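Local structure of 6-phosphogluconolactonase (Trypanosoma cruzi, 6VYE) at residues His67-Leu71 against Lys72-Ala76. The protein probably hydrolyses 6-phosphogluconolactone to 6-phosphogluconate, the second step of the oxidative pentose phosphate pathway. Sequence-based numbering, arbitrary orientation.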
loop_
_atom_site.group_PDB
_atom_site.type_symbol
_atom_site.label_atom_id
_atom_site.label_comp_id
_atom_site.label_asym_id
_atom_site.label_seq_id
_atom_site.Cartn_x
_atom_site.Cartn_y
_atom_site.Cartn_z
ATOM N N HIS A 67 4.933 10.359 17.152
ATOM C CA HIS A 67 4.599 11.434 16.178
ATOM C C HIS A 67 3.126 11.846 16.276
ATOM O O HIS A 67 2.598 12.412 15.309
ATOM C CB HIS A 67 5.067 11.042 14.790
ATOM C CG HIS A 67 6.545 10.880 14.703
ATOM N ND1 HIS A 67 7.417 11.947 14.739
ATOM C CD2 HIS A 67 7.322 9.778 14.591
ATOM C CE1 HIS A 67 8.655 11.511 14.654
ATOM N NE2 HIS A 67 8.624 10.197 14.532
ATOM N N LEU A 68 2.492 11.651 17.421
ATOM C CA LEU A 68 1.041 11.951 17.511
ATOM C C LEU A 68 0.787 13.446 17.303
ATOM O O LEU A 68 -0.251 13.810 16.719
ATOM C CB LEU A 68 0.462 11.513 18.852
ATOM C CG LEU A 68 -1.066 11.484 18.893
ATOM C CD1 LEU A 68 -1.647 10.795 17.656
ATOM C CD2 LEU A 68 -1.533 10.767 20.152
ATOM N N HIS A 69 1.655 14.301 17.831
ATOM C CA HIS A 69 1.499 15.763 17.715
ATOM C C HIS A 69 1.479 16.161 16.229
ATOM O O HIS A 69 0.671 17.014 15.836
ATOM C CB HIS A 69 2.603 16.490 18.498
ATOM C CG HIS A 69 2.344 17.952 18.501
ATOM N ND1 HIS A 69 2.900 18.805 17.547
ATOM C CD2 HIS A 69 1.516 18.700 19.259
ATOM C CE1 HIS A 69 2.454 20.033 17.785
ATOM N NE2 HIS A 69 1.598 19.989 18.804
ATOM N N LEU A 70 2.360 15.555 15.443
ATOM C CA LEU A 70 2.523 15.846 14.014
ATOM C C LEU A 70 1.240 15.433 13.290
ATOM O O LEU A 70 0.831 16.176 12.402
ATOM C CB LEU A 70 3.747 15.096 13.498
ATOM C CG LEU A 70 4.019 15.205 12.008
ATOM C CD1 LEU A 70 4.194 16.650 11.595
ATOM C CD2 LEU A 70 5.254 14.413 11.632
ATOM N N LEU A 71 0.634 14.305 13.675
ATOM C CA LEU A 71 -0.498 13.672 12.929
ATOM C C LEU A 71 -1.852 14.194 13.420
ATOM O O LEU A 71 -2.771 14.411 12.574
ATOM C CB LEU A 71 -0.386 12.149 13.063
ATOM C CG LEU A 71 0.914 11.557 12.515
ATOM C CD1 LEU A 71 0.928 10.052 12.662
ATOM C CD2 LEU A 71 1.178 11.976 11.077
ATOM N N LYS A 72 -2.007 14.381 14.724
ATOM C CA LYS A 72 -3.296 14.787 15.341
ATOM C C LYS A 72 -3.412 16.317 15.347
ATOM O O LYS A 72 -4.343 16.820 14.719
ATOM C CB LYS A 72 -3.433 14.165 16.731
ATOM C CG LYS A 72 -4.534 14.720 17.628
ATOM C CD LYS A 72 -4.507 14.006 18.968
ATOM C CE LYS A 72 -5.873 13.727 19.539
ATOM N NZ LYS A 72 -6.513 14.949 20.058
ATOM N N GLU A 73 -2.519 17.028 16.040
ATOM C CA GLU A 73 -2.561 18.512 16.180
ATOM C C GLU A 73 -2.200 19.187 14.855
ATOM O O GLU A 73 -2.825 20.214 14.558
ATOM C CB GLU A 73 -1.587 19.043 17.234
ATOM C CG GLU A 73 -2.189 19.083 18.632
ATOM C CD GLU A 73 -2.526 17.708 19.171
ATOM O OE1 GLU A 73 -1.719 16.779 18.961
ATOM O OE2 GLU A 73 -3.632 17.549 19.715
ATOM N N GLU A 74 -1.184 18.692 14.135
ATOM C CA GLU A 74 -0.630 19.399 12.950
ATOM C C GLU A 74 -1.278 18.841 11.669
ATOM O O GLU A 74 -1.023 19.429 10.593
ATOM C CB GLU A 74 0.899 19.370 12.906
ATOM C CG GLU A 74 1.586 20.162 14.004
ATOM C CD GLU A 74 3.075 20.366 13.728
ATOM O OE1 GLU A 74 3.424 20.854 12.609
ATOM O OE2 GLU A 74 3.908 19.983 14.594
ATOM N N ARG A 75 -2.120 17.803 11.780
ATOM C CA ARG A 75 -2.932 17.273 10.653
ATOM C C ARG A 75 -2.027 16.998 9.439
ATOM O O ARG A 75 -2.370 17.464 8.326
ATOM C CB ARG A 75 -4.029 18.297 10.324
ATOM C CG ARG A 75 -4.952 18.606 11.498
ATOM C CD ARG A 75 -5.939 19.735 11.284
ATOM N NE ARG A 75 -6.571 19.647 9.970
ATOM C CZ ARG A 75 -7.606 18.880 9.664
ATOM N NH1 ARG A 75 -8.191 18.136 10.575
ATOM N NH2 ARG A 75 -8.097 18.889 8.439
ATOM N N ALA A 76 -0.895 16.318 9.616
ATOM C CA ALA A 76 0.107 16.113 8.551
ATOM C C ALA A 76 -0.341 15.091 7.493
ATOM O O ALA A 76 0.128 15.234 6.336
ATOM C CB ALA A 76 1.414 15.720 9.154
#
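H69 and E73, one helical turn apart, dress the outer surface of a short helix. The CB of E73 sits over one face of the imidazole, 3.9 Å from the ring centroid, in a CH-pi contact displaced toward the rim. E74 comes to the ring edge instead: its OE2 receives a weak, bent bond from H69 ND1 (3.3 Å, 123° at the hydrogen), with the carboxylate turned steeply against the ring. With CG anti to the backbone N (chi1 -174°), the H69 ring is carried alongside the following turn, where both glutamates meet it. The other carboxylate oxygen of E74 is held by a salt bridge to R41. On the buried side, L70 CD1 packs on A76 CB at 3.8 Å, while L71 reaches L77 and F79 of the next strand.

The backbone beneath widens progressively: K72 N bonds L68 O (2.7 Å), E74 N reaches H69 O (3.0 Å) in a pi-type turn, and A76 N reaches back six positions to L70 O (3.3 Å). Beyond the helix, R75 is the first residue to leave helical angles, with positive phi. This exit leads into strand 77-85, completing the right-handed beta-alpha-beta crossover from parallel strand 46-50, characteristic of Rossmann-like folds.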